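Local structure of putative sulfatase yidJ (Bacteroides fragilis, 2QZU) at residues P353-F358 with L397-Y402; T67-S72 with M334-I339. The protein probably acts as an arylsulfatase, a metal-dependent hydrolase of sulfate esters. One frame throughout, in Å; residues are numbered along the deposited sequence.

Contact 1: P353-F358 with L397-Y402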
ATOM      1  N   PRO A 353      21.460  20.649 -25.262  1.00 17.29           N
ATOM      2  CA  PRO A 353      20.533  19.735 -25.935  1.00 11.92           C
ATOM      3  C   PRO A 353      21.090  18.343 -26.253  1.00 12.63           C
ATOM      4  O   PRO A 353      20.394  17.522 -26.843  1.00 10.87           O
ATOM      5  CB  PRO A 353      20.170  20.500 -27.201  1.00 15.95           C
ATOM      6  CG  PRO A 353      21.467  21.158 -27.546  1.00 14.34           C
ATOM      7  CD  PRO A 353      21.942  21.684 -26.197  1.00 17.51           C
ATOM      8  N   LEU A 354      22.334  18.081 -25.865  1.00 10.00           N
ATOM      9  CA  LEU A 354      22.960  16.782 -26.131  1.00  9.25           C
ATOM     10  C   LEU A 354      22.080  15.621 -25.660  1.00  7.69           C
ATOM     11  O   LEU A 354      21.702  15.565 -24.494  1.00  8.74           O
ATOM     12  CB  LEU A 354      24.310  16.697 -25.415  1.00  9.87           C
ATOM     13  CG  LEU A 354      25.086  15.400 -25.665  1.00  6.33           C
ATOM     14  CD1 LEU A 354      25.592  15.378 -27.104  1.00  7.46           C
ATOM     15  CD2 LEU A 354      26.251  15.302 -24.688  1.00  8.00           C
HETATM   16  N   MSE A 355      21.775  14.685 -26.556  1.00  9.98           N
HETATM   17  CA  MSE A 355      20.928  13.553 -26.180  1.00 11.50           C
HETATM   18  C   MSE A 355      21.734  12.436 -25.522  1.00  8.35           C
HETATM   19  O   MSE A 355      21.769  11.303 -26.009  1.00 11.66           O
HETATM   20  CB  MSE A 355      20.188  12.998 -27.400  1.00 13.73           C
HETATM   21  CG  MSE A 355      18.959  12.186 -27.021  1.00 12.66           C
HETATM   22 SE   MSE A 355      18.297  11.071 -28.442  1.00 22.38          SE
HETATM   23  CE  MSE A 355      17.932  12.460 -29.751  1.00 11.77           C
ATOM     24  N   ILE A 356      22.380  12.766 -24.410  1.00  4.48           N
ATOM     25  CA  ILE A 356      23.177  11.795 -23.678  1.00  8.24           C
ATOM     26  C   ILE A 356      22.244  10.783 -23.015  1.00  9.60           C
ATOM     27  O   ILE A 356      21.132  11.123 -22.607  1.00  8.05           O
ATOM     28  CB  ILE A 356      24.055  12.505 -22.607  1.00  8.33           C
ATOM     29  CG1 ILE A 356      24.864  11.478 -21.815  1.00  8.01           C
ATOM     30  CG2 ILE A 356      23.184  13.332 -21.672  1.00  7.65           C
ATOM     31  CD1 ILE A 356      25.938  12.105 -20.944  1.00 12.78           C
ATOM     32  N   ALA A 357      22.687   9.534 -22.931  1.00  8.99           N
ATOM     33  CA  ALA A 357      21.873   8.495 -22.317  1.00  5.01           C
ATOM     34  C   ALA A 357      22.497   8.010 -21.022  1.00  7.10           C
ATOM     35  O   ALA A 357      23.711   8.094 -20.826  1.00  8.32           O
ATOM     36  CB  ALA A 357      21.701   7.319 -23.276  1.00  5.60           C
ATOM     37  N   PHE A 358      21.648   7.492 -20.145  1.00  8.20           N
ATOM     38  CA  PHE A 358      22.070   6.953 -18.858  1.00  6.51           C
ATOM     39  C   PHE A 358      23.258   6.006 -19.049  1.00 11.02           C
ATOM     40  O   PHE A 358      24.238   6.070 -18.307  1.00 10.38           O
ATOM     41  CB  PHE A 358      20.882   6.209 -18.234  1.00  8.68           C
ATOM     42  CG  PHE A 358      21.110   5.718 -16.828  1.00  5.64           C
ATOM     43  CD1 PHE A 358      21.339   6.612 -15.784  1.00  4.73           C
ATOM     44  CD2 PHE A 358      21.010   4.357 -16.535  1.00  5.63           C
ATOM     45  CE1 PHE A 358      21.460   6.158 -14.469  1.00  8.55           C
ATOM     46  CE2 PHE A 358      21.128   3.892 -15.228  1.00  8.28           C
ATOM     47  CZ  PHE A 358      21.351   4.794 -14.191  1.00  9.17           C
ATOM     48  N   LEU A 397      23.486  12.617 -33.231  1.00 18.34           N
ATOM     49  CA  LEU A 397      23.287  11.633 -32.174  1.00 11.06           C
ATOM     50  C   LEU A 397      21.860  11.105 -32.123  1.00 13.85           C
ATOM     51  O   LEU A 397      20.893  11.867 -32.034  1.00 12.52           O
ATOM     52  CB  LEU A 397      23.674  12.226 -30.815  1.00 10.42           C
ATOM     53  CG  LEU A 397      23.582  11.327 -29.577  1.00 11.62           C
ATOM     54  CD1 LEU A 397      24.399  10.052 -29.765  1.00 12.48           C
ATOM     55  CD2 LEU A 397      24.086  12.109 -28.376  1.00 11.82           C
ATOM     56  N   VAL A 398      21.749   9.784 -32.194  1.00 12.42           N
ATOM     57  CA  VAL A 398      20.470   9.094 -32.137  1.00 10.53           C
ATOM     58  C   VAL A 398      20.639   7.979 -31.112  1.00  9.14           C
ATOM     59  O   VAL A 398      21.630   7.241 -31.146  1.00  7.85           O
ATOM     60  CB  VAL A 398      20.099   8.491 -33.511  1.00 13.21           C
ATOM     61  CG1 VAL A 398      18.834   7.656 -33.392  1.00  7.72           C
ATOM     62  CG2 VAL A 398      19.907   9.610 -34.530  1.00 16.07           C
ATOM     63  N   GLN A 399      19.684   7.869 -30.196  1.00  8.08           N
ATOM     64  CA  GLN A 399      19.742   6.852 -29.151  1.00  4.70           C
ATOM     65  C   GLN A 399      18.730   5.743 -29.397  1.00  7.15           C
ATOM     66  O   GLN A 399      17.646   5.982 -29.931  1.00  7.12           O
ATOM     67  CB  GLN A 399      19.474   7.486 -27.782  1.00  7.17           C
ATOM     68  CG  GLN A 399      20.530   8.482 -27.319  1.00 11.75           C
ATOM     69  CD  GLN A 399      21.809   7.815 -26.845  1.00 17.34           C
ATOM     70  OE1 GLN A 399      21.935   6.590 -26.872  1.00  8.37           O
ATOM     71  NE2 GLN A 399      22.766   8.624 -26.400  1.00 11.82           N
ATOM     72  N   PRO A 400      19.070   4.509 -29.000  1.00  6.14           N
ATOM     73  CA  PRO A 400      18.176   3.363 -29.183  1.00  4.65           C
ATOM     74  C   PRO A 400      17.107   3.244 -28.095  1.00  7.74           C
ATOM     75  O   PRO A 400      17.160   3.934 -27.075  1.00  5.89           O
ATOM     76  CB  PRO A 400      19.137   2.183 -29.146  1.00  4.20           C
ATOM     77  CG  PRO A 400      20.141   2.631 -28.116  1.00  3.86           C
ATOM     78  CD  PRO A 400      20.394   4.069 -28.511  1.00  6.94           C
ATOM     79  N   TYR A 401      16.127   2.378 -28.343  1.00  7.32           N
ATOM     80  CA  TYR A 401      15.065   2.084 -27.383  1.00  5.88           C
ATOM     81  C   TYR A 401      14.979   0.566 -27.302  1.00  4.26           C
ATOM     82  O   TYR A 401      15.091  -0.117 -28.321  1.00  6.74           O
ATOM     83  CB  TYR A 401      13.704   2.623 -27.826  1.00  7.57           C
ATOM     84  CG  TYR A 401      12.578   2.037 -26.997  1.00  7.30           C
ATOM     85  CD1 TYR A 401      12.438   2.364 -25.647  1.00  5.40           C
ATOM     86  CD2 TYR A 401      11.710   1.089 -27.535  1.00  5.36           C
ATOM     87  CE1 TYR A 401      11.466   1.756 -24.853  1.00 10.87           C
ATOM     88  CE2 TYR A 401      10.736   0.473 -26.748  1.00  8.76           C
ATOM     89  CZ  TYR A 401      10.622   0.810 -25.410  1.00  4.97           C
ATOM     90  OH  TYR A 401       9.670   0.195 -24.621  1.00  8.63           O
ATOM     91  N   TYR A 402      14.757   0.036 -26.104  1.00  4.19           N
ATOM     92  CA  TYR A 402      14.683  -1.410 -25.925  1.00  3.35           C
ATOM     93  C   TYR A 402      13.589  -1.939 -25.014  1.00  8.03           C
ATOM     94  O   TYR A 402      13.187  -1.298 -24.046  1.00  7.87           O
ATOM     95  CB  TYR A 402      15.985  -1.946 -25.309  1.00  4.26           C
ATOM     96  CG  TYR A 402      17.218  -1.821 -26.149  1.00  3.11           C
ATOM     97  CD1 TYR A 402      17.562  -2.815 -27.068  1.00  5.83           C
ATOM     98  CD2 TYR A 402      18.047  -0.707 -26.034  1.00  3.40           C
ATOM     99  CE1 TYR A 402      18.701  -2.697 -27.850  1.00  9.28           C
ATOM    100  CE2 TYR A 402      19.187  -0.580 -26.813  1.00  5.81           C
ATOM    101  CZ  TYR A 402      19.505  -1.578 -27.719  1.00 11.29           C
ATOM    102  OH  TYR A 402      20.616  -1.448 -28.515  1.00  6.48           O
TER

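Contact 2: T67-S72 with M334-I339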
ATOM      1  N   THR A  67      18.898  18.809 -20.754  1.00  9.25           N
ATOM      2  CA  THR A  67      17.445  18.740 -20.873  1.00  8.18           C
ATOM      3  C   THR A  67      16.838  17.744 -21.863  1.00  8.89           C
ATOM      4  O   THR A  67      15.614  17.654 -21.960  1.00 12.40           O
ATOM      5  CB  THR A  67      16.866  20.136 -21.170  1.00 11.49           C
ATOM      6  OG1 THR A  67      17.510  20.681 -22.324  1.00 19.37           O
ATOM      7  CG2 THR A  67      17.086  21.067 -19.981  1.00 19.83           C
ATOM      8  N   ASN A  68      17.675  17.010 -22.597  1.00  7.84           N
ATOM      9  CA  ASN A  68      17.176  16.000 -23.538  1.00  8.55           C
ATOM     10  C   ASN A  68      17.712  14.606 -23.201  1.00  8.40           C
ATOM     11  O   ASN A  68      17.643  13.699 -24.030  1.00  8.21           O
ATOM     12  CB  ASN A  68      17.577  16.322 -24.987  1.00  9.06           C
ATOM     13  CG  ASN A  68      16.884  17.554 -25.536  1.00 15.83           C
ATOM     14  OD1 ASN A  68      15.707  17.790 -25.274  1.00 18.71           O
ATOM     15  ND2 ASN A  68      17.612  18.334 -26.325  1.00 19.70           N
ATOM     16  N   ALA A  69      18.244  14.431 -21.994  1.00  5.89           N
ATOM     17  CA  ALA A  69      18.802  13.134 -21.585  1.00  3.87           C
ATOM     18  C   ALA A  69      17.748  12.034 -21.493  1.00  7.53           C
ATOM     19  O   ALA A  69      16.626  12.281 -21.061  1.00  7.55           O
ATOM     20  CB  ALA A  69      19.514  13.272 -20.246  1.00  2.56           C
ATOM     21  N   ILE A  70      18.116  10.814 -21.884  1.00  4.95           N
ATOM     22  CA  ILE A  70      17.178   9.692 -21.838  1.00  5.51           C
ATOM     23  C   ILE A  70      17.791   8.392 -21.316  1.00  7.92           C
ATOM     24  O   ILE A  70      18.997   8.297 -21.097  1.00  5.94           O
ATOM     25  CB  ILE A  70      16.586   9.397 -23.249  1.00  6.27           C
ATOM     26  CG1 ILE A  70      17.697   9.026 -24.235  1.00  5.20           C
ATOM     27  CG2 ILE A  70      15.856  10.618 -23.786  1.00  4.97           C
ATOM     28  CD1 ILE A  70      18.009   7.538 -24.291  1.00 11.41           C
ATOM     29  N   SER A  71      16.927   7.400 -21.109  1.00  5.85           N
ATOM     30  CA  SER A  71      17.325   6.066 -20.676  1.00  6.30           C
ATOM     31  C   SER A  71      16.722   5.156 -21.756  1.00  6.60           C
ATOM     32  O   SER A  71      15.499   5.097 -21.920  1.00  8.48           O
ATOM     33  CB  SER A  71      16.736   5.732 -19.305  1.00  5.03           C
ATOM     34  OG  SER A  71      17.138   4.432 -18.892  1.00 10.53           O
ATOM     35  N   SER A  72      17.583   4.463 -22.492  1.00  4.75           N
ATOM     36  CA  SER A  72      17.154   3.597 -23.593  1.00  7.39           C
ATOM     37  C   SER A  72      16.273   2.399 -23.236  1.00  7.80           C
ATOM     38  O   SER A  72      15.401   2.013 -24.019  1.00  9.31           O
ATOM     39  CB  SER A  72      18.384   3.136 -24.380  1.00  9.00           C
ATOM     40  OG  SER A  72      18.976   4.237 -25.050  1.00 12.24           O
HETATM   41  N   MSE A 334      11.047   7.611 -20.968  1.00  6.04           N
HETATM   42  CA  MSE A 334      12.451   7.684 -21.373  1.00  5.35           C
HETATM   43  C   MSE A 334      13.248   8.877 -20.829  1.00  6.68           C
HETATM   44  O   MSE A 334      14.425   8.734 -20.506  1.00  7.93           O
HETATM   45  CB  MSE A 334      12.566   7.691 -22.907  1.00  8.35           C
HETATM   46  CG  MSE A 334      12.098   6.413 -23.603  1.00  7.99           C
HETATM   47 SE   MSE A 334      12.508   6.447 -25.521  1.00 22.60          SE
HETATM   48  CE  MSE A 334      14.416   6.155 -25.390  1.00 12.76           C
ATOM     49  N   ARG A 335      12.622  10.047 -20.737  1.00  4.04           N
ATOM     50  CA  ARG A 335      13.324  11.241 -20.264  1.00  5.58           C
ATOM     51  C   ARG A 335      13.729  11.192 -18.794  1.00  9.54           C
ATOM     52  O   ARG A 335      12.910  10.926 -17.911  1.00  8.55           O
ATOM     53  CB  ARG A 335      12.481  12.489 -20.548  1.00  7.47           C
ATOM     54  CG  ARG A 335      12.542  12.942 -22.001  1.00 14.15           C
ATOM     55  CD  ARG A 335      13.718  13.884 -22.232  1.00 11.91           C
ATOM     56  NE  ARG A 335      13.557  15.083 -21.418  1.00  9.99           N
ATOM     57  CZ  ARG A 335      14.326  15.415 -20.385  1.00  8.07           C
ATOM     58  NH1 ARG A 335      14.071  16.525 -19.708  1.00 13.63           N
ATOM     59  NH2 ARG A 335      15.361  14.658 -20.041  1.00 10.58           N
ATOM     60  N   ILE A 336      15.010  11.447 -18.547  1.00  5.65           N
ATOM     61  CA  ILE A 336      15.562  11.442 -17.201  1.00  5.33           C
ATOM     62  C   ILE A 336      16.372  12.701 -16.931  1.00  7.05           C
ATOM     63  O   ILE A 336      16.837  13.373 -17.859  1.00  8.85           O
ATOM     64  CB  ILE A 336      16.513  10.234 -16.974  1.00  4.40           C
ATOM     65  CG1 ILE A 336      17.641  10.256 -18.014  1.00 10.21           C
ATOM     66  CG2 ILE A 336      15.739   8.936 -17.055  1.00  5.81           C
ATOM     67  CD1 ILE A 336      18.761   9.247 -17.748  1.00  3.17           C
ATOM     68  N   PRO A 337      16.516  13.060 -15.648  1.00  6.26           N
ATOM     69  CA  PRO A 337      17.298  14.250 -15.321  1.00  8.70           C
ATOM     70  C   PRO A 337      18.755  13.878 -15.560  1.00  7.44           C
ATOM     71  O   PRO A 337      19.120  12.699 -15.513  1.00  4.87           O
ATOM     72  CB  PRO A 337      16.993  14.469 -13.845  1.00  7.17           C
ATOM     73  CG  PRO A 337      16.784  13.080 -13.336  1.00  9.79           C
ATOM     74  CD  PRO A 337      15.929  12.470 -14.433  1.00  9.66           C
HETATM   75  N   MSE A 338      19.580  14.879 -15.822  1.00  7.63           N
HETATM   76  CA  MSE A 338      20.994  14.653 -16.070  1.00  6.72           C
HETATM   77  C   MSE A 338      21.691  15.981 -15.840  1.00 11.01           C
HETATM   78  O   MSE A 338      21.806  16.803 -16.751  1.00  8.10           O
HETATM   79  CB  MSE A 338      21.199  14.180 -17.514  1.00  9.18           C
HETATM   80  CG  MSE A 338      22.632  13.915 -17.922  1.00 11.54           C
HETATM   81 SE   MSE A 338      23.374  12.311 -17.146  1.00 30.18          SE
HETATM   82  CE  MSE A 338      22.388  10.971 -18.167  1.00 11.74           C
ATOM     83  N   ILE A 339      22.120  16.189 -14.601  1.00  6.45           N
ATOM     84  CA  ILE A 339      22.813  17.404 -14.195  1.00  7.39           C
ATOM     85  C   ILE A 339      24.236  17.015 -13.820  1.00 10.47           C
ATOM     86  O   ILE A 339      24.449  16.061 -13.071  1.00  8.77           O
ATOM     87  CB  ILE A 339      22.131  18.048 -12.968  1.00  5.58           C
ATOM     88  CG1 ILE A 339      20.686  18.417 -13.306  1.00  8.54           C
ATOM     89  CG2 ILE A 339      22.901  19.292 -12.532  1.00 10.84           C
ATOM     90  CD1 ILE A 339      19.895  18.918 -12.121  1.00 15.41           C
TER

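Contact 1: P353-F358 with L397-Y402
Gln-399 reaches from the edge strand of the four-stranded antiparallel C-terminal sheet onto an inverse gamma turn centred on Met-355, modelled as selenomethionine, in the loop that leaves strand 349-352 of the main sulfatase sheet. Its CB begins beside the selenium, 3.8 Å from SE of Met-355. One atom further out, CG of Gln-399 meets the turn more closely, lying 3.3 Å from Met-355 O while still touching SE. The two side chains run antiparallel alongside one another, the glutamine toward the turn and the selenomethionine toward the strand. A bend at chi2 (-75°) then brings CD of Gln-399 to within 3.6 Å of Ala-357 CB, which also touches both amide heteroatoms. At the tip, NE2 of Gln-399 donates to Met-355 O at 2.9 Å, with an N-H...O angle of 158°. The donor lies in the plane of the carbonyl, and the oxygen is close to the plane of the glutamine amide, 11° out of it. A second bond from NE2, to Asp-360 OD2, fixes the rotation of the amide; the same carboxylate oxygen binds Ala-357 N, so Asp-360 ties the glutamine tip to the loop it contacts. The bond between Ile-356 N and Leu-354 O within the turn is weak, and the glutamine grips the turn at the carbonyl of its central residue. Leu-397 packs against the same peptide from the approach to the strand. The side chains of Leu-397 and Leu-354 cross at a slant, CD2 of Leu-397 meeting CD1 of Leu-354 at 3.8 Å. That CD2 branch also touches CB of Met-355, and it comes within 3.4 Å of Met-355 O, the oxygen that NE2 of Gln-399 holds.

Contact 2: T67-S72 with M334-I339
Ala-69 O takes two hydrogen bonds where the loop after strand 64-66 meets the end of helix 331-334, at a single beta bridge between Ile-70 and Arg-335. Ile-336 N donates to Ala-69 O at 3.1 Å from well above the carbonyl plane (40°). Arg-335 NH2 supplies the second bond at 2.9 Å, in the carbonyl plane and on a lone pair, with the oxygen also lying in the guanidinium plane. Bends at chi2 and chi3 turn CD and NE back over the loop, CD coming 3.5 Å from Ala-69 O; NH2 also makes a weak bond to Ile-336 O. Thr-67 O sits over one face of the guanidinium, 3.0 Å from Arg-335 NH1, at an angle too poor for a hydrogen bond. NH1 is satisfied by a salt bridge to Asp-41. Beyond the bridge, Ser-71 N donates to Met-334 O at 2.9 Å, while Ser-71 OG binds Asp-313 O. Tight carbon packing completes the junction, with Ala-69 CB 3.3 Å from CB of Met-338. A backbone carbonyl thus lies at the edge of the buried guanidinium and another over one face. Asp-41 offsets its charge, but the group would probably still polarise the Ala-69 carbonyl, consistent with its two bonds.

The centres of contacts 1 and 2 are about 8 Å apart, and the loops 67-72 and 353-358 join them directly. Phe-358 N lies 2.9 Å from Ile-70 O in a probable hydrogen bond, and Asn-68 ND2 similarly reaches Pro-353 O at 2.9 Å. Ser-72 extends the connection to the other half of contact 1, its OG bonding Pro-400 O at 2.7 Å. Loop 67-72 therefore lies between segment 334-339 and the C-terminal sheet. It leads into helix 76-85, which starts at Ser-76, the predicted site of the catalytic 3-oxoalanine in this family, although that modification is absent here. Contact 2 thus holds chain a few residues before this site, and contact 1 adjoins it through Asn-68, Ile-70 and Ser-72.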